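HD-GYP domain-containing protein (Bdellovibrio bacteriovorus, PDB 3TM8) binds two iron ions in an HD-type helical domain and probably belongs, as an unconventional HD-GYP protein, to the cyclic-di-GMP phosphodiesterase class. Local coordinates at residues Tyr42-Ile45 with Asn46-Met49; Asp104-Thr107 with Arg108-Ile112; Pro127-Val130 with Glu131-Asn134; Asp164-Ile167 with Ser168-Gly171; Ala302-Leu305 with Met306-Val310. One frame throughout, in Å; residues are numbered along the deposited sequence. Where two conformers were deposited one is given.

Contact 1: residues Tyr42-Ile45 with Asn46-Met49; sequences YVKI and NDKM
The ammonium group of K44 is gripped twice: NZ donates to D47 OD1 at 2.9 Å, a salt bridge met nearly along the C-O axis of the carboxylate, and to a water. The same water accepts from D47 N, so one turn residue holds the lysine both directly and through solvent. The two side chains run alongside each other in the same direction. The lysine chain leaves with CG anti to the backbone N (chi1 -173°), with K44 CG 3.7 Å from D47 CA, before bends at chi3 and chi4 bring NZ back to the carboxylate. The pair spans the two-residue type I' turn (I45 to K48) of a beta hairpin. I45 N donates to K48 O at 2.9 Å, and K48 N returns a bond to I45 O at 3.0 Å. One residue further back, K44 and M49 form a non-hydrogen-bonded pair, with K44 CB 4.2 Å from M49 SD. Y42 CB meets M49 CB at 4.0 Å. The hairpin of strands 41-45 and 48-53 projects at the surface, and strand 74-78 flanks it, Y76 touching K44 and M49 while L78 packs on Y42.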
# COMPACT_ATOMS: atom_id res chain seq x y z
N TYR A 42 14.86 -2.52 18.40
CA TYR A 42 14.16 -2.98 19.58
C TYR A 42 12.67 -3.08 19.32
O TYR A 42 12.10 -2.27 18.57
CB TYR A 42 14.41 -1.99 20.72
CG TYR A 42 15.87 -1.84 21.08
CD1 TYR A 42 16.41 -2.49 22.18
CD2 TYR A 42 16.72 -1.05 20.30
CE1 TYR A 42 17.75 -2.36 22.49
CE2 TYR A 42 18.06 -0.92 20.60
CZ TYR A 42 18.58 -1.57 21.70
OH TYR A 42 19.91 -1.43 21.99
N VAL A 43 12.04 -4.08 19.93
CA VAL A 43 10.59 -4.22 19.92
C VAL A 43 10.07 -3.82 21.30
O VAL A 43 10.64 -4.20 22.32
CB VAL A 43 10.18 -5.69 19.62
CG1 VAL A 43 8.67 -5.88 19.77
CG2 VAL A 43 10.63 -6.11 18.23
N LYS A 44 9.00 -3.03 21.32
CA LYS A 44 8.43 -2.60 22.59
C LYS A 44 7.50 -3.68 23.14
O LYS A 44 6.53 -4.06 22.50
CB LYS A 44 7.67 -1.29 22.40
CG LYS A 44 7.17 -0.67 23.70
CD LYS A 44 6.58 0.72 23.46
CE LYS A 44 5.26 0.65 22.71
NZ LYS A 44 4.14 0.16 23.58
N ILE A 45 7.83 -4.20 24.32
CA ILE A 45 6.97 -5.16 24.99
C ILE A 45 6.72 -4.69 26.41
O ILE A 45 7.66 -4.41 27.15
CB ILE A 45 7.60 -6.56 25.01
CG1 ILE A 45 7.83 -7.05 23.58
CG2 ILE A 45 6.70 -7.53 25.78
CD1 ILE A 45 8.24 -8.48 23.50
N ASN A 46 5.45 -4.59 26.79
CA ASN A 46 5.09 -4.05 28.10
C ASN A 46 5.82 -2.73 28.36
O ASN A 46 6.32 -2.48 29.46
CB ASN A 46 5.37 -5.07 29.20
CG ASN A 46 4.63 -6.36 28.99
OD1 ASN A 46 3.60 -6.39 28.32
ND2 ASN A 46 5.14 -7.44 29.56
N ASP A 47 5.87 -1.89 27.33
CA ASP A 47 6.50 -0.56 27.37
C ASP A 47 8.00 -0.53 27.69
O ASP A 47 8.52 0.50 28.11
CB ASP A 47 5.72 0.39 28.28
CG ASP A 47 4.41 0.86 27.65
OD1 ASP A 47 4.28 0.83 26.41
OD2 ASP A 47 3.50 1.26 28.41
N LYS A 48 8.69 -1.65 27.46
CA LYS A 48 10.14 -1.69 27.56
C LYS A 48 10.72 -1.99 26.19
O LYS A 48 10.10 -2.72 25.41
CB LYS A 48 10.57 -2.79 28.54
CG LYS A 48 10.00 -2.64 29.94
CD LYS A 48 10.54 -3.71 30.87
CE LYS A 48 10.07 -3.47 32.30
NZ LYS A 48 10.54 -4.52 33.23
N MET A 49 11.91 -1.47 25.92
CA MET A 49 12.56 -1.67 24.63
C MET A 49 13.40 -2.92 24.67
O MET A 49 14.44 -2.97 25.33
CB MET A 49 13.43 -0.46 24.27
CG MET A 49 12.64 0.82 24.18
SD MET A 49 11.38 0.72 22.88
CE MET A 49 10.69 2.37 22.94
O HOH W 1 4.19 -2.29 25.05

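Contact 2: residues Asp104-Thr107 with Arg108-Ile112; sequences DIQT and RADII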
# COMPACT_ATOMS: atom_id res chain seq x y z
N ASP A 104 19.07 -8.87 -7.63
CA ASP A 104 17.89 -9.73 -7.68
C ASP A 104 16.62 -8.90 -7.57
O ASP A 104 16.48 -8.08 -6.66
CB ASP A 104 17.95 -10.77 -6.55
CG ASP A 104 16.57 -11.27 -6.15
OD1 ASP A 104 16.23 -11.16 -4.95
OD2 ASP A 104 15.83 -11.80 -7.01
N ILE A 105 15.70 -9.12 -8.50
CA ILE A 105 14.48 -8.33 -8.55
C ILE A 105 13.64 -8.47 -7.27
O ILE A 105 13.00 -7.52 -6.85
CB ILE A 105 13.63 -8.66 -9.82
CG1 ILE A 105 12.51 -7.64 -10.01
CG2 ILE A 105 13.09 -10.09 -9.76
CD1 ILE A 105 12.99 -6.22 -10.27
N GLN A 106 13.67 -9.65 -6.65
CA GLN A 106 12.90 -9.81 -5.42
C GLN A 106 13.42 -8.92 -4.31
O GLN A 106 12.65 -8.35 -3.53
CB GLN A 106 12.85 -11.27 -4.94
CG GLN A 106 11.88 -11.47 -3.78
CD GLN A 106 10.45 -11.19 -4.21
OE1 GLN A 106 9.92 -11.86 -5.09
NE2 GLN A 106 9.83 -10.17 -3.62
N THR A 107 14.74 -8.79 -4.23
CA THR A 107 15.33 -7.94 -3.21
C THR A 107 15.03 -6.47 -3.49
O THR A 107 14.70 -5.71 -2.58
CB THR A 107 16.85 -8.19 -3.08
OG1 THR A 107 17.04 -9.57 -2.75
CG2 THR A 107 17.45 -7.33 -1.99
N ARG A 108 15.11 -6.07 -4.75
CA ARG A 108 14.74 -4.71 -5.13
C ARG A 108 13.27 -4.43 -4.77
O ARG A 108 12.96 -3.39 -4.19
CB ARG A 108 14.96 -4.48 -6.62
CG ARG A 108 16.42 -4.67 -7.06
CD ARG A 108 16.60 -4.39 -8.54
NE ARG A 108 16.16 -3.04 -8.85
CZ ARG A 108 15.78 -2.63 -10.06
NH1 ARG A 108 15.80 -3.46 -11.09
NH2 ARG A 108 15.37 -1.38 -10.22
N ALA A 109 12.39 -5.37 -5.10
CA ALA A 109 10.97 -5.25 -4.80
C ALA A 109 10.72 -5.22 -3.30
O ALA A 109 9.89 -4.44 -2.83
CB ALA A 109 10.19 -6.37 -5.45
N ASP A 110 11.42 -6.06 -2.53
CA ASP A 110 11.28 -6.04 -1.07
C ASP A 110 11.55 -4.64 -0.54
O ASP A 110 10.79 -4.10 0.27
CB ASP A 110 12.27 -7.00 -0.40
CG ASP A 110 11.87 -8.47 -0.50
OD1 ASP A 110 10.78 -8.79 -1.03
OD2 ASP A 110 12.66 -9.31 -0.01
N ILE A 111 12.64 -4.03 -0.99
CA ILE A 111 12.99 -2.71 -0.52
C ILE A 111 11.97 -1.67 -0.97
O ILE A 111 11.50 -0.86 -0.17
CB ILE A 111 14.41 -2.31 -0.98
CG1 ILE A 111 15.46 -3.20 -0.31
CG2 ILE A 111 14.66 -0.83 -0.69
CD1 ILE A 111 16.82 -3.13 -0.97
N ILE A 112 11.63 -1.68 -2.25
CA ILE A 112 10.76 -0.64 -2.79
C ILE A 112 9.33 -0.75 -2.24
O ILE A 112 8.72 0.26 -1.88
CB ILE A 112 10.80 -0.63 -4.32
CG1 ILE A 112 12.18 -0.17 -4.78
CG2 ILE A 112 9.71 0.28 -4.87
CD1 ILE A 112 12.48 -0.49 -6.22
O HOH W 2 14.99 -10.58 -0.75
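Q106 and D110, one helical turn apart in the first turns of helix 105-125, are joined by their side chains just beyond an N-cap formed by D104. From CB the glutamine runs to CG with that atom anti to the backbone N (chi1 -172°), and a bend at chi2 turns the amide forward along the helix, toward D110. CG and CD each lie 4.0 Å from D110 OD1, and NE2 closes the approach with a hydrogen bond to the same oxygen at 3.1 Å. The bond is nearly straight at 162°. It stays close to the amide plane of Q106 but reaches the carboxylate from above its plane, the two flat groups being turned 43° against each other. The amide is fixed further by A156, whose carbonyl takes NE2, and by N159, which donates to OE1; these tie the helix start to helix 153-158 and the loop after it.

The cap itself uses both carboxylate oxygens of D104: OD2 accepts from Q106 N, while OD1 takes T107 N at 2.9 Å and the T107 hydroxyl. On another side of the helix, I105 CD1 lies 4.0 Å from NH1 of R108, whose guanidinium is held by D99, A96 and N150. A water spans the first turn, donating to T107 OG1 and, at 2.8 Å, to D110 OD2.

Contact 3: residues Pro127-Val130 with Glu131-Asn134; sequences PENV and ESYN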
# COMPACT_ATOMS: atom_id res chain seq x y z
N PRO A 127 -0.66 14.15 8.12
CA PRO A 127 -1.35 14.55 6.89
C PRO A 127 -1.19 16.03 6.53
O PRO A 127 -1.41 16.40 5.38
CB PRO A 127 -2.82 14.20 7.19
CG PRO A 127 -2.91 14.19 8.69
CD PRO A 127 -1.59 13.65 9.15
N GLU A 128 -0.80 16.86 7.49
CA GLU A 128 -0.63 18.29 7.24
C GLU A 128 0.76 18.60 6.67
O GLU A 128 1.02 19.72 6.23
CB GLU A 128 -0.84 19.09 8.52
CG GLU A 128 -2.24 18.97 9.10
CD GLU A 128 -3.19 20.00 8.54
OE1 GLU A 128 -2.87 20.62 7.51
OE2 GLU A 128 -4.27 20.21 9.15
N ASN A 129 1.65 17.60 6.66
CA ASN A 129 3.04 17.83 6.29
C ASN A 129 3.23 17.86 4.78
O ASN A 129 3.16 16.84 4.10
CB ASN A 129 3.93 16.77 6.95
CG ASN A 129 5.41 17.09 6.85
OD1 ASN A 129 5.93 17.35 5.77
ND2 ASN A 129 6.11 17.03 7.98
N VAL A 130 3.46 19.06 4.24
CA VAL A 130 3.56 19.22 2.80
C VAL A 130 4.74 18.43 2.22
O VAL A 130 4.61 17.76 1.19
CB VAL A 130 3.66 20.71 2.43
CG1 VAL A 130 3.87 20.89 0.93
CG2 VAL A 130 2.41 21.45 2.89
N GLU A 131 5.88 18.52 2.88
CA GLU A 131 7.07 17.81 2.42
C GLU A 131 6.86 16.30 2.36
O GLU A 131 7.29 15.64 1.43
CB GLU A 131 8.26 18.14 3.32
CG GLU A 131 9.52 17.35 3.00
CD GLU A 131 10.74 17.84 3.78
OE1 GLU A 131 10.58 18.35 4.91
OE2 GLU A 131 11.86 17.71 3.25
N SER A 132 6.19 15.75 3.37
CA SER A 132 5.97 14.31 3.41
C SER A 132 5.02 13.86 2.30
O SER A 132 5.20 12.80 1.70
CB SER A 132 5.40 13.88 4.76
OG SER A 132 6.35 14.10 5.79
N TYR A 133 4.01 14.68 2.03
CA TYR A 133 3.10 14.40 0.93
C TYR A 133 3.87 14.45 -0.40
O TYR A 133 3.77 13.54 -1.22
CB TYR A 133 1.93 15.38 0.91
CG TYR A 133 1.00 15.19 -0.27
CD1 TYR A 133 -0.10 14.35 -0.18
CD2 TYR A 133 1.22 15.86 -1.48
CE1 TYR A 133 -0.95 14.17 -1.26
CE2 TYR A 133 0.36 15.68 -2.56
CZ TYR A 133 -0.72 14.83 -2.44
OH TYR A 133 -1.57 14.64 -3.50
N ASN A 134 4.67 15.49 -0.58
CA ASN A 134 5.38 15.64 -1.84
C ASN A 134 6.43 14.55 -2.03
O ASN A 134 6.67 14.10 -3.15
CB ASN A 134 6.02 17.03 -1.96
CG ASN A 134 4.99 18.12 -2.17
OD1 ASN A 134 3.87 17.84 -2.60
ND2 ASN A 134 5.37 19.36 -1.89
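N129 turns its amide forward onto the first turn of helix 130-149, and S132 lies next to it: the amide carbon CG of N129 comes 3.3 Å from S132 OG. A chi1 of -169° carries the asparagine amide away from its own backbone N and brings the carbonyl oxygen to the N-H of S132. OD1 accepts from S132 N at 2.9 Å, the capping bond of an N-cap asparagine. The donor sits well above the carbonyl plane, 42° out of it, so the amide is tilted against the N-H rather than aligned with it. E131 CB also touches this oxygen, 3.5 Å from N129 OD1. The S132 hydroxyl itself looks elsewhere, to the carboxylate of E122.

V130 and N134 form the second pairing, on another side of the helix. Their side chains run together in one direction, and V130 CG1 touches N134 ND2 at 3.5 Å, an apolar branch beside an amide nitrogen. Their backbones are joined as well, N134 N donating to V130 O at 2.9 Å, and Y133 N likewise bonds to N129 O.

Y133 sends its ring away from the cap, where it meets F246 and, edge-to-face, H245, while its hydroxyl bonds D247. The turn thus leads from helix 105-125 into helix 130-149, with the 243-247 loop against the start of the second helix.

Contact 4: residues Asp164-Ile167 with Ser168-Gly171; sequences DKTI and SHHG. With FE (Fe (III) ion), chain D.
T166 and H169 meet at the N-cap of helix 167-185, the helix of the HD domain that delivers H170 to an iron ion. The capping interactions are side chain to backbone. T166 OG1 accepts from H169 N in a weak bond of 3.3 Å, and the hydroxyl also lies 3.2 Å from H169 CB, the two side chains crossing at about a right angle. A chi1 of 63° puts OG1 between the backbone N and the carbonyl carbon, facing the helix start.

Backbone bonds continue the first turn: H170 N donates to T166 O at 3.0 Å, and G171 N to I167 O at 2.9 Å. H170 CB lies 3.2 Å from the carbonyl oxygen of the N-cap residue T166.

Polar partners outside the turn hold both imidazoles. H169, on another side of the helix from H170, has NE2 bonded to the carbonyl of I160, whereas H170 ND1 is bonded to D288. Held by D288 at ND1 and by iron at NE2, the H170 ring is fixed in its rotation; the second-shell carboxylate would probably strengthen NE2 as a ligand.

Metal coordination is the last kind. H203, D204 and N285 share the ion with H170, and D204 also binds the second iron. H170 NE2 lies 2.1 Å from the iron, and a water is a further ligand, its oxygen 2.0 Å from the metal.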
# COMPACT_ATOMS: atom_id res chain seq x y z
N ASP A 164 0.10 -9.22 7.90
CA ASP A 164 -0.47 -8.52 9.04
C ASP A 164 -1.73 -7.74 8.66
O ASP A 164 -2.35 -7.09 9.49
CB ASP A 164 0.56 -7.58 9.67
CG ASP A 164 1.75 -8.31 10.25
OD1 ASP A 164 1.57 -9.38 10.89
OD2 ASP A 164 2.88 -7.81 10.08
N LYS A 165 -2.10 -7.81 7.38
CA LYS A 165 -3.35 -7.22 6.88
C LYS A 165 -3.43 -5.71 7.12
O LYS A 165 -4.48 -5.19 7.50
CB LYS A 165 -4.56 -7.91 7.50
CG LYS A 165 -4.48 -9.42 7.51
CD LYS A 165 -4.50 -9.98 6.10
CE LYS A 165 -4.39 -11.51 6.14
NZ LYS A 165 -4.57 -12.12 4.80
N THR A 166 -2.33 -5.00 6.88
CA THR A 166 -2.31 -3.56 7.14
C THR A 166 -2.78 -2.74 5.94
O THR A 166 -2.66 -3.17 4.78
CB THR A 166 -0.91 -3.07 7.53
OG1 THR A 166 -0.00 -3.28 6.44
CG2 THR A 166 -0.41 -3.83 8.76
N ILE A 167 -3.29 -1.55 6.23
CA ILE A 167 -3.83 -0.70 5.18
C ILE A 167 -2.74 -0.05 4.33
O ILE A 167 -2.96 0.27 3.17
CB ILE A 167 -4.81 0.37 5.72
CG1 ILE A 167 -4.14 1.31 6.71
CG2 ILE A 167 -6.05 -0.29 6.33
CD1 ILE A 167 -5.03 2.43 7.18
N SER A 168 -1.55 0.13 4.90
CA SER A 168 -0.46 0.70 4.12
C SER A 168 0.10 -0.34 3.13
O SER A 168 0.33 -0.02 1.97
CB SER A 168 0.63 1.27 5.01
OG SER A 168 1.08 0.29 5.91
N HIS A 169 0.29 -1.57 3.58
CA HIS A 169 0.71 -2.62 2.65
C HIS A 169 -0.36 -2.81 1.56
O HIS A 169 -0.06 -2.90 0.36
CB HIS A 169 0.99 -3.91 3.43
CG HIS A 169 1.55 -5.04 2.62
ND1 HIS A 169 2.59 -5.82 3.06
CD2 HIS A 169 1.18 -5.55 1.42
CE1 HIS A 169 2.85 -6.76 2.17
NE2 HIS A 169 2.01 -6.61 1.15
N HIS A 170 -1.61 -2.85 1.98
CA HIS A 170 -2.75 -2.99 1.06
C HIS A 170 -2.78 -1.83 0.05
O HIS A 170 -3.05 -2.04 -1.13
CB HIS A 170 -4.02 -3.11 1.91
CG HIS A 170 -5.31 -2.85 1.19
ND1 HIS A 170 -5.85 -3.71 0.25
CD2 HIS A 170 -6.21 -1.85 1.33
CE1 HIS A 170 -7.01 -3.23 -0.16
NE2 HIS A 170 -7.26 -2.11 0.48
N GLY A 171 -2.45 -0.62 0.49
CA GLY A 171 -2.35 0.51 -0.43
C GLY A 171 -1.28 0.28 -1.48
O GLY A 171 -1.48 0.56 -2.67
FE FE D . -8.97 -0.85 0.37
O HOH W 3 -10.57 0.23 -0.06

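Contact 5: residues Ala302-Leu305 with Met306-Val310; sequences AKKL and MIDHV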
# COMPACT_ATOMS: atom_id res chain seq x y z
N ALA A 302 -12.18 -12.95 -9.62
CA ALA A 302 -12.98 -12.37 -10.69
C ALA A 302 -14.42 -12.90 -10.67
O ALA A 302 -15.37 -12.12 -10.75
CB ALA A 302 -12.34 -12.62 -12.04
N LYS A 303 -14.57 -14.22 -10.56
CA LYS A 303 -15.89 -14.84 -10.49
C LYS A 303 -16.68 -14.30 -9.32
O LYS A 303 -17.87 -14.00 -9.44
CB LYS A 303 -15.78 -16.37 -10.38
CG LYS A 303 -17.11 -17.03 -10.05
CD LYS A 303 -16.94 -18.50 -9.68
CE LYS A 303 -16.33 -18.64 -8.30
NZ LYS A 303 -16.20 -20.06 -7.90
N LYS A 304 -16.02 -14.18 -8.17
CA LYS A 304 -16.70 -13.70 -6.97
C LYS A 304 -17.25 -12.29 -7.14
O LYS A 304 -18.39 -12.01 -6.75
CB LYS A 304 -15.78 -13.76 -5.75
CG LYS A 304 -15.66 -15.15 -5.14
CD LYS A 304 -15.31 -15.07 -3.67
CE LYS A 304 -16.50 -14.66 -2.80
NZ LYS A 304 -17.12 -13.36 -3.20
N LEU A 305 -16.46 -11.40 -7.72
CA LEU A 305 -16.95 -10.06 -8.02
C LEU A 305 -18.16 -10.10 -8.96
O LEU A 305 -19.12 -9.36 -8.79
CB LEU A 305 -15.85 -9.19 -8.62
CG LEU A 305 -14.77 -8.73 -7.65
CD1 LEU A 305 -13.85 -7.75 -8.34
CD2 LEU A 305 -15.41 -8.08 -6.44
N MET A 306 -18.10 -10.96 -9.97
CA MET A 306 -19.19 -11.03 -10.94
C MET A 306 -20.47 -11.64 -10.39
O MET A 306 -21.57 -11.23 -10.78
CB MET A 306 -18.74 -11.79 -12.18
CG MET A 306 -17.68 -11.05 -12.95
SD MET A 306 -17.04 -12.00 -14.32
CE MET A 306 -18.47 -12.09 -15.39
N ILE A 307 -20.36 -12.59 -9.47
CA ILE A 307 -21.51 -13.34 -8.96
C ILE A 307 -21.99 -12.87 -7.59
O ILE A 307 -23.14 -13.11 -7.21
CB ILE A 307 -21.18 -14.86 -8.89
CG1 ILE A 307 -21.04 -15.44 -10.30
CG2 ILE A 307 -22.25 -15.61 -8.12
CD1 ILE A 307 -20.81 -16.94 -10.30
N ASP A 308 -21.10 -12.23 -6.84
CA ASP A 308 -21.43 -11.71 -5.51
C ASP A 308 -21.35 -10.17 -5.45
O ASP A 308 -21.82 -9.55 -4.50
CB ASP A 308 -20.51 -12.32 -4.45
CG ASP A 308 -20.70 -13.82 -4.30
OD1 ASP A 308 -21.83 -14.31 -4.48
OD2 ASP A 308 -19.70 -14.51 -4.00
N HIS A 309 -20.76 -9.56 -6.48
CA HIS A 309 -20.67 -8.10 -6.55
C HIS A 309 -21.26 -7.63 -7.87
O HIS A 309 -20.69 -6.79 -8.56
CB HIS A 309 -19.22 -7.64 -6.45
CG HIS A 309 -18.55 -8.00 -5.16
ND1 HIS A 309 -18.08 -7.06 -4.27
CD2 HIS A 309 -18.27 -9.21 -4.61
CE1 HIS A 309 -17.54 -7.66 -3.23
NE2 HIS A 309 -17.65 -8.97 -3.41
N VAL A 310 -22.42 -8.19 -8.21
CA VAL A 310 -23.02 -8.02 -9.53
C VAL A 310 -23.10 -6.57 -9.97
O VAL A 310 -23.68 -5.73 -9.28
CB VAL A 310 -24.43 -8.64 -9.59
CG1 VAL A 310 -24.99 -8.53 -11.01
CG2 VAL A 310 -24.40 -10.09 -9.13
O HOH W 4 -17.29 -11.05 -1.63
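At the C-terminal end of helix 301-308 the imidazole of H309 lies on L305. The methyl CD2 of L305 stands over one face of the ring, 3.5 Å from its centroid and 14° off the ring normal, a CH-pi contact; the nearest ring atom is CG, at 3.4 Å. H309 has left helical backbone angles, yet its chi1 of -62° keeps the ring beside the preceding turn, with CD2 of the ring 3.5 Å from the K304 carbonyl oxygen.

K304 supplies the second tie. Its chain bends at chi3 and chi4 to bring NZ to D308 OD2 at 2.9 Å, a salt bridge that uses the anti lone pair of the carboxylate. A water accepts from the same NZ and also bonds H309 NE2, in the plane of that ring, so K304 NZ joins D308 directly and H309 through the water.

This helix belongs to the HD domain and lies against helices 276-293 and 315-325: L305 packs on A286, M287 and L290 of the former, and A302 on I318 and N322 of the latter. The backbone loses its regular pattern here. D308 N still donates to K304 O at 2.7 Å, but the bonds of H309 N to K304 O and L305 O are both weak. One turn earlier M306 N donates to A302 O at 3.1 Å, while K303 NZ pairs with E300.

Contacts 2 and 4 are buried, whereas contacts 1, 3 and 5 lie at the surface. Three of them, contacts 2, 3 and 4, are helix starts with different caps: an aspartate using both oxygens, an asparagine amide and a weakly bonded threonine hydroxyl. Contact 5 is instead a helix end, and contact 1 a hairpin turn; these two outlying sites, their centres about 44 Å apart, each carry a lysine-aspartate salt bridge and a water on the lysine, which goes on to the aspartate's backbone N-H in contact 1 and to a histidine in contact 5. Contacts 2 and 3 begin successive helices. Helix 105-125 also touches contact 4, where Q117 meets T166 and H169. Contact 4 alone binds iron directly, and contact 5 shares its HD domain.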